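Long-range contacts in E3 ubiquitin-protein ligase HERC2 (Homo sapiens, PDB 4L1M), which probably acts as a HECT-type E3 ligase that passes ubiquitin to substrate proteins, and is represented here by its first RCC1-like domain, a seven-bladed beta-propeller: residues E62-I67 with T76-S81; W30-W35 with G371-F376; S214-T219 with W231-Y236; D209-S214 with V264-Q269; N96-A101 with L112-E117. All coordinates share one frame; numbering follows the deposited sequence.

Contact 1. Residues E62-I67 with T76-S81; sequences EKRFLI and TQAYNS. With SO4 (sulfate ion), chain G.
Phe65 and Gln77 face each other as an antiparallel hydrogen-bonded pair in a propeller-blade hairpin: Phe65 N meets Gln77 O at 2.9 Å, and Gln77 N returns the bond to Phe65 O at 3.0 Å. The buried face of the hairpin is built on the Phe65 ring. A chi1 of 61° sets CG between the backbone N and the carbonyl carbon, which lays the ring alongside the Gln77 chain, with Gln77 CB over one face as a CH-pi contact 4.1 Å from the ring centroid. Tyr79 runs nearly parallel to Phe65, planes 14° apart, yet the rings are displaced so far that they scarcely overlap, and they meet mainly through Phe65 CD1 and Tyr79 CE1. Beyond the strand pair, Tyr79 N donates to Lys63 O, while the Tyr79 hydroxyl bonds to Ala61 O. Around Arg64, Thr76 and Ala78 the other face is looser and partly exposed. There Arg64 NH1 bonds Thr76 OG1 at 3.3 Å, almost in the guanidinium plane, and Ala78 CB lies over one guanidinium face. Arg64 NE holds O1 of a sulfate at 3.1 Å; this ion probably came from the crystallisation liquor, and Tyr109 OH also binds it. Within its sheet, strand 64-69 lies between strands 55-60 and 74-78. Phe65 packs on Ile58, Phe376 and Leu50 of helix 48-51, whereas Arg64 and Leu66 lean on Tyr109 of strand 108-113.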
# COMPACT_ATOMS: atom_id res chain seq x y z
N GLU A 62 -0.99 11.40 0.59
CA GLU A 62 -0.38 12.35 -0.34
C GLU A 62 0.34 13.52 0.33
O GLU A 62 1.44 13.87 -0.11
CB GLU A 62 -1.39 12.89 -1.33
CG GLU A 62 -0.72 13.52 -2.55
CD GLU A 62 -1.67 14.38 -3.36
OE1 GLU A 62 -1.89 15.55 -2.98
OE2 GLU A 62 -2.18 13.87 -4.38
N LYS A 63 -0.26 14.14 1.35
CA LYS A 63 0.38 15.28 2.03
C LYS A 63 0.87 14.94 3.42
O LYS A 63 1.57 15.73 4.05
CB LYS A 63 -0.59 16.47 2.15
CG LYS A 63 -1.21 16.97 0.86
CD LYS A 63 -0.19 17.59 -0.10
CE LYS A 63 -0.89 18.44 -1.18
NZ LYS A 63 -0.34 18.23 -2.55
N ARG A 64 0.50 13.77 3.92
CA ARG A 64 0.87 13.38 5.26
C ARG A 64 0.93 11.86 5.41
O ARG A 64 0.61 11.11 4.48
CB ARG A 64 -0.09 13.97 6.26
CG ARG A 64 -1.54 13.68 6.00
CD ARG A 64 -2.44 14.44 6.97
NE ARG A 64 -2.19 15.90 6.97
CZ ARG A 64 -1.61 16.58 7.99
NH1 ARG A 64 -1.18 15.97 9.12
NH2 ARG A 64 -1.47 17.90 7.88
N PHE A 65 1.43 11.41 6.55
CA PHE A 65 1.47 9.99 6.85
C PHE A 65 0.98 9.71 8.24
O PHE A 65 1.07 10.57 9.12
CB PHE A 65 2.86 9.37 6.60
CG PHE A 65 3.98 9.95 7.43
CD1 PHE A 65 4.49 11.19 7.15
CD2 PHE A 65 4.56 9.22 8.45
CE1 PHE A 65 5.54 11.70 7.90
CE2 PHE A 65 5.61 9.73 9.19
CZ PHE A 65 6.10 10.97 8.91
N LEU A 66 0.45 8.50 8.40
CA LEU A 66 0.01 7.99 9.65
C LEU A 66 1.07 7.06 10.19
O LEU A 66 1.72 6.33 9.43
CB LEU A 66 -1.28 7.20 9.47
CG LEU A 66 -2.54 7.94 9.06
CD1 LEU A 66 -3.71 6.99 9.11
CD2 LEU A 66 -2.83 9.13 9.98
N ILE A 67 1.23 7.07 11.51
CA ILE A 67 2.16 6.16 12.18
C ILE A 67 1.40 5.39 13.23
O ILE A 67 0.70 5.99 14.04
CB ILE A 67 3.28 6.93 12.87
CG1 ILE A 67 3.93 7.95 11.93
CG2 ILE A 67 4.33 5.99 13.39
CD1 ILE A 67 3.45 9.38 12.14
N THR A 76 -0.24 11.41 13.34
CA THR A 76 -0.19 11.95 12.00
C THR A 76 0.86 13.03 11.90
O THR A 76 1.07 13.80 12.84
CB THR A 76 -1.60 12.46 11.54
OG1 THR A 76 -1.53 12.89 10.17
CG2 THR A 76 -2.11 13.63 12.41
N GLN A 77 1.52 13.10 10.75
CA GLN A 77 2.54 14.08 10.47
C GLN A 77 2.48 14.47 8.99
O GLN A 77 2.35 13.61 8.12
CB GLN A 77 3.90 13.47 10.77
CG GLN A 77 5.11 14.32 10.40
CD GLN A 77 5.32 15.50 11.32
OE1 GLN A 77 5.13 15.42 12.52
NE2 GLN A 77 5.74 16.62 10.75
N ALA A 78 2.63 15.77 8.69
CA ALA A 78 2.72 16.24 7.29
C ALA A 78 4.16 16.13 6.80
O ALA A 78 5.09 16.40 7.54
CB ALA A 78 2.24 17.68 7.17
N TYR A 79 4.32 15.80 5.53
CA TYR A 79 5.65 15.73 4.92
C TYR A 79 6.32 17.06 4.88
O TYR A 79 7.54 17.14 5.02
CB TYR A 79 5.56 15.23 3.47
CG TYR A 79 4.92 13.88 3.27
CD1 TYR A 79 5.39 12.75 3.93
CD2 TYR A 79 3.87 13.74 2.41
CE1 TYR A 79 4.80 11.51 3.75
CE2 TYR A 79 3.29 12.49 2.19
CZ TYR A 79 3.74 11.38 2.86
OH TYR A 79 3.12 10.18 2.62
N ASN A 80 5.55 18.11 4.64
CA ASN A 80 6.12 19.44 4.41
C ASN A 80 5.95 20.40 5.57
O ASN A 80 6.08 21.60 5.40
CB ASN A 80 5.56 20.07 3.13
CG ASN A 80 6.49 21.11 2.55
OD1 ASN A 80 7.70 20.88 2.41
ND2 ASN A 80 5.95 22.29 2.23
N SER A 81 5.68 19.88 6.76
CA SER A 81 5.73 20.69 7.98
C SER A 81 7.17 21.13 8.27
O SER A 81 8.11 20.47 7.87
CB SER A 81 5.09 19.94 9.17
OG SER A 81 5.07 20.74 10.34
S SO4 G . -4.82 15.90 3.56
O1 SO4 G . -4.12 16.62 4.65
O2 SO4 G . -5.26 16.89 2.54
O3 SO4 G . -3.90 14.90 2.95
O4 SO4 G . -6.00 15.16 4.11

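Contact 2. Residues W30-W35 with G371-F376; sequences WGLIGW and GPAQSF
Trp30 and Ser375 are an antiparallel hydrogen-bonded pair, Trp30 N to Ser375 O and Ser375 N to Trp30 O both at 3.0 Å, and the ladder goes on past the non-hydrogen-bonded pair Gly31 and Gln374 to Leu32 N on Ala373 O at 2.8 Å. Gly31, at a positive phi of 115°, lets its CA lie against Ala373 O. On one face of this strand pair the indole of Trp30 lies over Ser375: a chi1 of 58° folds the ring back across the neighbouring strand, and Ser375 CB sits over its five-membered ring, 3.9 Å from the centroid. The hydroxyl of Ser375 is hydrogen-bonded to His322 NE2, and Phe344 meets the Trp30 indole edge-to-face. Gln374 works differently, using both ends of its amide. NE2 donates to Leu32 O at 3.0 Å in a nearly straight bond of 170°, the acceptor lying in the amide plane, while OE1 receives Ala373 N from above the carbonyl plane. These two bonds fix the rotation of the amide and tie the loop before strand 374-379 to the end of strand 27-31. Leu32 CB and Ala373 CB add an apolar touch alongside. Because the strands come from opposite ends of the domain, the contact is the ring closure, or velcro, of the propeller; its chemistry implies a closure carried by backbone bonds, one buried amide and a CH-pi contact between Ser375 CB and the Trp30 indole, with no salt bridge across it.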
# COMPACT_ATOMS: atom_id res chain seq x y z
N TRP A 30 13.78 9.58 3.87
CA TRP A 30 14.43 10.41 2.87
C TRP A 30 13.48 10.75 1.77
O TRP A 30 12.44 10.12 1.65
CB TRP A 30 15.71 9.76 2.32
CG TRP A 30 15.52 8.44 1.69
CD1 TRP A 30 15.48 8.18 0.35
CD2 TRP A 30 15.38 7.18 2.35
NE1 TRP A 30 15.31 6.83 0.14
CE2 TRP A 30 15.26 6.20 1.35
CE3 TRP A 30 15.38 6.78 3.69
CZ2 TRP A 30 15.10 4.84 1.65
CZ3 TRP A 30 15.22 5.43 3.99
CH2 TRP A 30 15.08 4.48 2.98
N GLY A 31 13.83 11.76 0.98
CA GLY A 31 12.96 12.28 -0.08
C GLY A 31 12.52 13.70 0.21
O GLY A 31 13.24 14.43 0.86
N LEU A 32 11.34 14.08 -0.25
CA LEU A 32 10.86 15.45 -0.11
C LEU A 32 10.25 15.63 1.28
O LEU A 32 9.07 15.40 1.51
CB LEU A 32 9.84 15.77 -1.22
CG LEU A 32 9.21 17.17 -1.27
CD1 LEU A 32 10.25 18.26 -1.45
CD2 LEU A 32 8.17 17.22 -2.39
N ILE A 33 11.09 16.06 2.20
CA ILE A 33 10.74 16.18 3.60
C ILE A 33 11.08 17.56 4.06
O ILE A 33 12.21 18.00 3.92
CB ILE A 33 11.54 15.17 4.42
CG1 ILE A 33 10.87 13.80 4.33
CG2 ILE A 33 11.65 15.58 5.89
CD1 ILE A 33 11.80 12.68 4.70
N GLY A 34 10.09 18.24 4.62
CA GLY A 34 10.21 19.66 4.92
C GLY A 34 10.77 20.04 6.28
O GLY A 34 11.01 21.21 6.51
N TRP A 35 10.98 19.08 7.19
CA TRP A 35 11.53 19.41 8.53
C TRP A 35 13.06 19.49 8.54
O TRP A 35 13.65 20.25 9.32
CB TRP A 35 11.00 18.46 9.64
CG TRP A 35 11.11 16.95 9.42
CD1 TRP A 35 12.20 16.16 9.65
CD2 TRP A 35 10.06 16.06 9.03
NE1 TRP A 35 11.90 14.85 9.39
CE2 TRP A 35 10.60 14.76 9.00
CE3 TRP A 35 8.73 16.25 8.66
CZ2 TRP A 35 9.85 13.66 8.62
CZ3 TRP A 35 7.99 15.15 8.29
CH2 TRP A 35 8.55 13.87 8.27
N GLY A 371 5.81 7.13 0.35
CA GLY A 371 4.85 8.16 -0.04
C GLY A 371 5.06 8.50 -1.51
O GLY A 371 5.75 7.77 -2.24
N PRO A 372 4.45 9.59 -1.96
CA PRO A 372 4.65 9.98 -3.35
C PRO A 372 6.07 10.47 -3.67
O PRO A 372 6.52 10.33 -4.79
CB PRO A 372 3.63 11.10 -3.53
CG PRO A 372 3.48 11.68 -2.17
CD PRO A 372 3.58 10.52 -1.24
N ALA A 373 6.76 11.07 -2.71
CA ALA A 373 8.15 11.52 -2.94
C ALA A 373 9.03 11.21 -1.72
O ALA A 373 10.02 11.90 -1.45
CB ALA A 373 8.14 13.01 -3.23
N GLN A 374 8.64 10.16 -0.98
CA GLN A 374 9.22 9.86 0.33
C GLN A 374 9.39 8.37 0.52
O GLN A 374 8.67 7.58 -0.07
CB GLN A 374 8.32 10.35 1.45
CG GLN A 374 8.10 11.85 1.48
CD GLN A 374 6.98 12.32 0.58
OE1 GLN A 374 6.21 11.52 0.04
NE2 GLN A 374 6.91 13.64 0.39
N SER A 375 10.37 8.01 1.35
CA SER A 375 10.62 6.62 1.68
C SER A 375 11.02 6.53 3.13
O SER A 375 11.74 7.38 3.64
CB SER A 375 11.72 6.03 0.79
OG SER A 375 11.60 6.46 -0.56
N PHE A 376 10.53 5.50 3.80
CA PHE A 376 10.87 5.25 5.20
C PHE A 376 11.25 3.79 5.41
O PHE A 376 10.77 2.90 4.71
CB PHE A 376 9.68 5.55 6.09
CG PHE A 376 9.19 6.96 6.00
CD1 PHE A 376 9.68 7.94 6.84
CD2 PHE A 376 8.20 7.30 5.08
CE1 PHE A 376 9.22 9.24 6.77
CE2 PHE A 376 7.73 8.61 5.01
CZ PHE A 376 8.24 9.58 5.86

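Contact 3. Residues S214-T219 with W231-Y236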
# COMPACT_ATOMS: atom_id res chain seq x y z
N SER A 214 -4.57 4.21 -8.33
CA SER A 214 -4.89 5.62 -8.45
C SER A 214 -5.17 6.02 -9.88
O SER A 214 -5.08 5.21 -10.79
CB SER A 214 -3.76 6.48 -7.89
OG SER A 214 -2.55 6.26 -8.54
N GLY A 215 -5.53 7.30 -10.06
CA GLY A 215 -6.04 7.81 -11.35
C GLY A 215 -7.08 6.84 -11.85
O GLY A 215 -7.99 6.47 -11.10
N ASP A 216 -6.97 6.44 -13.11
CA ASP A 216 -7.84 5.41 -13.66
C ASP A 216 -7.29 4.13 -13.16
O ASP A 216 -6.27 3.65 -13.65
CB ASP A 216 -7.83 5.49 -15.20
CG ASP A 216 -8.45 6.81 -15.73
OD1 ASP A 216 -8.97 7.61 -14.93
OD2 ASP A 216 -8.41 7.02 -16.95
N ALA A 217 -7.91 3.62 -12.12
CA ALA A 217 -7.25 2.70 -11.20
C ALA A 217 -7.57 1.27 -11.49
O ALA A 217 -8.68 0.92 -11.89
CB ALA A 217 -7.69 3.01 -9.79
N GLN A 218 -6.57 0.44 -11.23
CA GLN A 218 -6.71 -1.00 -11.17
C GLN A 218 -6.81 -1.47 -9.73
O GLN A 218 -6.43 -0.76 -8.80
CB GLN A 218 -5.49 -1.71 -11.83
CG GLN A 218 -4.25 -1.88 -10.94
CD GLN A 218 -3.36 -0.64 -10.83
OE1 GLN A 218 -3.83 0.47 -10.78
NE2 GLN A 218 -2.06 -0.85 -10.75
N THR A 219 -7.26 -2.70 -9.57
CA THR A 219 -7.35 -3.32 -8.26
C THR A 219 -6.79 -4.71 -8.40
O THR A 219 -7.06 -5.37 -9.39
CB THR A 219 -8.82 -3.34 -7.81
OG1 THR A 219 -9.35 -1.99 -7.83
CG2 THR A 219 -8.96 -3.96 -6.43
N TRP A 231 -8.74 -6.26 -11.83
CA TRP A 231 -9.83 -5.62 -12.50
C TRP A 231 -9.68 -4.09 -12.40
O TRP A 231 -8.76 -3.59 -11.75
CB TRP A 231 -11.15 -6.10 -11.91
CG TRP A 231 -11.36 -5.79 -10.48
CD1 TRP A 231 -12.01 -4.70 -9.97
CD2 TRP A 231 -10.94 -6.58 -9.33
NE1 TRP A 231 -12.04 -4.77 -8.58
CE2 TRP A 231 -11.37 -5.90 -8.17
CE3 TRP A 231 -10.24 -7.78 -9.18
CZ2 TRP A 231 -11.14 -6.40 -6.87
CZ3 TRP A 231 -10.01 -8.27 -7.89
CH2 TRP A 231 -10.46 -7.57 -6.75
N GLY A 232 -10.58 -3.38 -13.06
CA GLY A 232 -10.52 -1.92 -13.17
C GLY A 232 -10.02 -1.46 -14.53
O GLY A 232 -10.24 -2.13 -15.59
N ASP A 233 -9.32 -0.33 -14.53
CA ASP A 233 -8.85 0.28 -15.78
C ASP A 233 -7.66 -0.47 -16.35
O ASP A 233 -6.78 -0.91 -15.62
CB ASP A 233 -8.50 1.73 -15.57
CG ASP A 233 -8.20 2.43 -16.86
OD1 ASP A 233 -9.15 2.92 -17.51
OD2 ASP A 233 -6.99 2.46 -17.22
N GLY A 234 -7.63 -0.61 -17.67
CA GLY A 234 -6.65 -1.45 -18.34
C GLY A 234 -5.48 -0.74 -18.98
O GLY A 234 -4.56 -1.38 -19.48
N ASP A 235 -5.50 0.58 -18.98
CA ASP A 235 -4.42 1.38 -19.56
C ASP A 235 -3.03 0.89 -19.11
O ASP A 235 -2.83 0.51 -17.95
CB ASP A 235 -4.58 2.88 -19.17
CG ASP A 235 -5.65 3.60 -19.99
OD1 ASP A 235 -6.22 3.00 -20.94
OD2 ASP A 235 -5.89 4.81 -19.72
N TYR A 236 -2.10 0.90 -20.06
CA TYR A 236 -0.69 0.51 -19.85
C TYR A 236 -0.50 -0.97 -19.54
O TYR A 236 0.59 -1.39 -19.17
CB TYR A 236 -0.01 1.39 -18.78
CG TYR A 236 -0.12 2.86 -19.09
CD1 TYR A 236 0.64 3.42 -20.10
CD2 TYR A 236 -1.01 3.69 -18.39
CE1 TYR A 236 0.51 4.78 -20.42
CE2 TYR A 236 -1.14 5.05 -18.68
CZ TYR A 236 -0.38 5.59 -19.70
OH TYR A 236 -0.47 6.90 -19.99
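Thr219 and Trp231 pair in the beta hairpin formed by strands 218-223 and 228-232 of one propeller blade, and their side chains make the main apolar contact. Thr219 CB lies over the five-membered ring of Trp231, 3.8 Å from its centroid, while Thr219 CG2 reaches along the same face to CZ2 of the six-membered ring. The first side-chain torsion of Trp231, chi1 62°, brings the indole back over the partner strand. Backbone bonds hold this pair in place: Thr219 N donates to Trp231 O at 2.8 Å, and Trp231 N to Thr219 O at 3.1 Å. One step further, Gly232 brings its CA opposite Gln218 CA, and Asp233 N closes on Ala217 O at 3.0 Å, an almost straight bond of 177° that nevertheless arrives from above the carbonyl plane. Where the strands give way to loops, Asp216 CB packs on the Asp233 carboxylate at CG. Three carboxylates come close here, Asp216 OD2 standing 4.2 Å from Asp233 OD1 and 4.3 Å from Asp235 OD2, and their mutual repulsion is probably eased by Lys238, which forms a salt bridge with Asp233. Further out, other residues hold several polar ends: Tyr164 OH and Arg184 O bond Thr219 OG1, Ser271 OG takes Gln218 NE2, and Gln269 NE2 reaches Asp216 O. Asp233 also shapes its own loop as an Asx turn, its OD2 receiving Asp235 N at 3.0 Å from above the carboxylate plane.

Contact 4. Residues D209-S214 with V264-Q269; sequences DVACGS and VRCGSQ. With SO4 (sulfate ion), chain F.
Val264 meets Asp209 within two strands that run side by side in the same direction, 3° apart with axes 5.6 Å from each other at closest, yet belong to different propeller blades. Val264 N donates to Asp209 OD2 at 2.9 Å, nearly along the C-O axis of the carboxylate. Here a side chain takes the place of the backbone ladder that would join strands of one sheet. Val264 CG2 also touches Ala211 CB at 4.0 Å, so the valine covers both residues. At Arg265 the backbone is what matters: its CA lies against Ala211 CB, and the side chain turns from the contact to form a salt bridge with Asp315. Cys266 then points back. Its CB approaches Cys212 O at 3.4 Å, and its SG, anti to its own carbonyl carbon (chi1 -70°), slants back to Ala211, 3.7 Å from Ala211 O. Ser268 CA faces Ser214 OG, whose firm partner is Asp105, while Ser268 OG lies 3.0 Å from O4 of a sulfate that Arg290 and Lys285 also bind. Gln269 folds its amide toward the first segment, and its OE1 is hydrogen-bonded to Lys238 NZ. Strands 207-212 and 261-267 are each the first of their sheet and lie near the centre of the ring; Val264 and Cys266 reach across to Leu220 of strand 218-223, the neighbour of strand 207-212 in its sheet, and Val210 packs on strand 155-160 of the preceding blade.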
# COMPACT_ATOMS: atom_id res chain seq x y z
N ASP A 209 -5.03 -11.05 0.23
CA ASP A 209 -4.46 -9.73 0.07
C ASP A 209 -5.21 -8.98 -1.01
O ASP A 209 -5.84 -9.58 -1.89
CB ASP A 209 -2.97 -9.81 -0.27
CG ASP A 209 -2.25 -8.50 -0.04
OD1 ASP A 209 -2.62 -7.74 0.91
OD2 ASP A 209 -1.31 -8.22 -0.82
N VAL A 210 -5.14 -7.66 -0.94
CA VAL A 210 -5.75 -6.78 -1.91
C VAL A 210 -4.95 -5.48 -1.96
O VAL A 210 -4.46 -5.03 -0.95
CB VAL A 210 -7.24 -6.49 -1.57
CG1 VAL A 210 -7.37 -5.69 -0.30
CG2 VAL A 210 -7.93 -5.76 -2.71
N ALA A 211 -4.82 -4.89 -3.15
CA ALA A 211 -4.17 -3.58 -3.30
C ALA A 211 -4.95 -2.69 -4.30
O ALA A 211 -5.49 -3.18 -5.31
CB ALA A 211 -2.73 -3.75 -3.73
N CYS A 212 -5.00 -1.40 -4.00
CA CYS A 212 -5.77 -0.46 -4.76
C CYS A 212 -4.89 0.59 -5.43
O CYS A 212 -3.89 1.01 -4.88
CB CYS A 212 -6.74 0.22 -3.84
SG CYS A 212 -7.85 -0.92 -3.01
N GLY A 213 -5.29 1.04 -6.62
CA GLY A 213 -4.53 1.99 -7.41
C GLY A 213 -5.09 3.40 -7.41
O GLY A 213 -5.95 3.74 -6.61
N SER A 214 -4.57 4.21 -8.33
CA SER A 214 -4.89 5.62 -8.45
C SER A 214 -5.17 6.02 -9.88
O SER A 214 -5.08 5.21 -10.79
CB SER A 214 -3.76 6.48 -7.89
OG SER A 214 -2.55 6.26 -8.54
N VAL A 264 0.34 -8.35 -3.22
CA VAL A 264 0.29 -7.48 -4.36
C VAL A 264 0.40 -6.04 -3.89
O VAL A 264 0.03 -5.72 -2.76
CB VAL A 264 -1.03 -7.63 -5.19
CG1 VAL A 264 -0.97 -8.86 -6.08
CG2 VAL A 264 -2.25 -7.66 -4.28
N ARG A 265 0.89 -5.18 -4.78
CA ARG A 265 0.95 -3.75 -4.54
C ARG A 265 0.65 -3.03 -5.84
O ARG A 265 0.85 -3.59 -6.91
CB ARG A 265 2.33 -3.33 -4.03
CG ARG A 265 2.81 -4.06 -2.79
CD ARG A 265 2.27 -3.49 -1.50
NE ARG A 265 2.85 -4.24 -0.38
CZ ARG A 265 2.44 -4.16 0.88
NH1 ARG A 265 1.46 -3.33 1.25
NH2 ARG A 265 3.05 -4.89 1.80
N CYS A 266 0.15 -1.80 -5.72
CA CYS A 266 -0.11 -0.92 -6.84
C CYS A 266 0.67 0.38 -6.63
O CYS A 266 0.61 0.97 -5.57
CB CYS A 266 -1.59 -0.58 -6.90
SG CYS A 266 -2.62 -1.96 -7.38
N GLY A 267 1.41 0.82 -7.63
CA GLY A 267 1.91 2.19 -7.67
C GLY A 267 1.08 2.87 -8.71
O GLY A 267 0.09 2.31 -9.15
N SER A 268 1.49 4.05 -9.15
CA SER A 268 0.70 4.80 -10.13
C SER A 268 0.76 4.15 -11.49
O SER A 268 1.79 4.15 -12.14
CB SER A 268 1.17 6.26 -10.23
OG SER A 268 0.37 6.98 -11.14
N GLN A 269 -0.35 3.53 -11.88
CA GLN A 269 -0.50 2.88 -13.18
C GLN A 269 0.39 1.67 -13.39
O GLN A 269 0.66 1.29 -14.53
CB GLN A 269 -0.33 3.90 -14.32
CG GLN A 269 -1.32 5.09 -14.26
CD GLN A 269 -2.76 4.66 -14.49
OE1 GLN A 269 -3.06 4.12 -15.53
NE2 GLN A 269 -3.62 4.83 -13.51
S SO4 F . 2.00 9.22 -13.65
O1 SO4 F . 2.51 9.11 -12.28
O2 SO4 F . 1.31 10.53 -13.76
O3 SO4 F . 3.07 9.16 -14.67
O4 SO4 F . 1.11 8.07 -13.89

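Contact 5. Residues N96-A101 with L112-E117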
# COMPACT_ATOMS: atom_id res chain seq x y z
N ASN A 96 -7.69 -0.24 20.58
CA ASN A 96 -6.34 -0.69 20.31
C ASN A 96 -6.19 -0.97 18.81
O ASN A 96 -6.62 -2.02 18.31
CB ASN A 96 -6.05 -1.93 21.16
CG ASN A 96 -4.73 -2.63 20.78
OD1 ASN A 96 -3.82 -2.04 20.21
ND2 ASN A 96 -4.65 -3.92 21.11
N ILE A 97 -5.55 -0.04 18.10
CA ILE A 97 -5.43 -0.15 16.64
C ILE A 97 -4.31 -1.09 16.27
O ILE A 97 -3.22 -1.01 16.81
CB ILE A 97 -5.17 1.22 16.00
CG1 ILE A 97 -6.26 2.23 16.38
CG2 ILE A 97 -5.08 1.10 14.50
CD1 ILE A 97 -7.67 1.75 16.08
N VAL A 98 -4.59 -1.99 15.34
CA VAL A 98 -3.59 -2.95 14.88
C VAL A 98 -3.23 -2.81 13.40
O VAL A 98 -2.25 -3.41 12.96
CB VAL A 98 -4.03 -4.39 15.11
CG1 VAL A 98 -4.27 -4.64 16.59
CG2 VAL A 98 -5.27 -4.73 14.28
N LYS A 99 -4.01 -2.04 12.64
CA LYS A 99 -3.64 -1.74 11.25
C LYS A 99 -4.10 -0.37 10.86
O LYS A 99 -5.10 0.14 11.37
CB LYS A 99 -4.20 -2.79 10.27
CG LYS A 99 -3.49 -4.12 10.36
CD LYS A 99 -3.65 -4.95 9.11
CE LYS A 99 -3.19 -6.38 9.39
NZ LYS A 99 -3.46 -7.26 8.21
N ILE A 100 -3.35 0.23 9.94
CA ILE A 100 -3.72 1.47 9.33
C ILE A 100 -3.54 1.37 7.83
O ILE A 100 -2.81 0.54 7.34
CB ILE A 100 -2.85 2.64 9.86
CG1 ILE A 100 -1.36 2.28 9.81
CG2 ILE A 100 -3.30 3.01 11.25
CD1 ILE A 100 -0.43 3.39 10.29
N ALA A 101 -4.20 2.24 7.10
CA ALA A 101 -4.05 2.26 5.66
C ALA A 101 -4.32 3.64 5.12
O ALA A 101 -5.04 4.44 5.71
CB ALA A 101 -4.99 1.26 5.02
N LEU A 112 -7.90 -0.07 11.76
CA LEU A 112 -8.53 -1.33 12.17
C LEU A 112 -8.17 -1.66 13.61
O LEU A 112 -7.01 -1.73 13.95
CB LEU A 112 -8.05 -2.47 11.26
CG LEU A 112 -8.52 -3.89 11.64
CD1 LEU A 112 -10.04 -3.97 11.70
CD2 LEU A 112 -8.02 -4.92 10.66
N ALA A 113 -9.19 -1.89 14.42
CA ALA A 113 -9.03 -2.23 15.83
C ALA A 113 -8.86 -3.74 16.03
O ALA A 113 -9.31 -4.55 15.21
CB ALA A 113 -10.23 -1.74 16.63
N ALA A 114 -8.21 -4.10 17.12
CA ALA A 114 -8.03 -5.49 17.50
C ALA A 114 -9.38 -6.21 17.58
O ALA A 114 -9.51 -7.36 17.17
CB ALA A 114 -7.32 -5.58 18.84
N THR A 115 -10.38 -5.51 18.12
CA THR A 115 -11.72 -6.06 18.24
C THR A 115 -12.48 -6.15 16.91
O THR A 115 -13.57 -6.69 16.88
CB THR A 115 -12.55 -5.27 19.29
OG1 THR A 115 -12.36 -3.86 19.11
CG2 THR A 115 -12.11 -5.63 20.73
N GLY A 116 -11.94 -5.64 15.81
CA GLY A 116 -12.59 -5.76 14.50
C GLY A 116 -13.25 -4.51 13.91
O GLY A 116 -13.59 -4.51 12.73
N GLU A 117 -13.46 -3.46 14.71
CA GLU A 117 -14.07 -2.23 14.21
C GLU A 117 -13.15 -1.50 13.24
O GLU A 117 -11.93 -1.38 13.48
CB GLU A 117 -14.43 -1.25 15.34
CG GLU A 117 -15.46 -1.73 16.34
CD GLU A 117 -14.80 -2.29 17.59
OE1 GLU A 117 -13.86 -3.11 17.46
OE2 GLU A 117 -15.23 -1.89 18.70
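Val98 and Lys99 both face Leu112 in a classic beta bulge, which interrupts the regular pairing of a hairpin made by strands 97-101 and 108-113 in one propeller blade. The evidence is the carbonyl of Leu112, which accepts twice: from Val98 N at 2.8 Å, nearly along the C=O axis, and from Lys99 N at 3.3 Å, on a lone pair in the carbonyl plane. Leu112 N answers by donating to Lys99 O at 2.8 Å. The register consequently slips by one between the pair Ile97 with Ala113 and the pair Lys99 with Leu112. At Val98 the near-zero psi of -12° marks the extra residue. Its isopropyl group spreads over the strand end, CG2 toward Leu112 CG and CG1 toward Ala114 CB at 3.9 Å. On the face shared by Lys99 and Leu112, the two CB atoms meet at 4.0 Å; beyond that the chains part. Leu112 goes on to pack against Val155 and Ile158 of the next blade, and Lys99 runs out extended so that NZ bonds Val156 O. Ile97 turns its CD1 to Ala113 CB while its main chain bonds Gly72, and Ile100 packs toward Leu66 and Leu68 of the preceding blade. Past the bulge a type I turn from Ala113 to Gly116 carries the chain away, and near its start Ala114 N donates to Asn96 O at 2.9 Å.

How the contacts relate
Contacts 1, 3 and 5 each hold two sequential strands of one blade, and contact 2 makes a similar pairing from the two ends of the domain. Contact 4 instead joins two blades, its centre about 7 Å from that of the chain, and trades a backbone ladder for side-chain packing. Contacts 3 and 4 are largely buried; the others are partly buried, with contact 5 touching the most exposed residues. In contacts 2 and 3 a tryptophan ring takes a CH-pi contact from a serine or threonine CB. Contacts 3 and 4 share Ser214 and reach one sheet through neighbouring strands 207-212 and 218-223; Tyr79 O and Gly34 N link contacts 1 and 2. A sulfate lies beside contact 1, another beside contact 4.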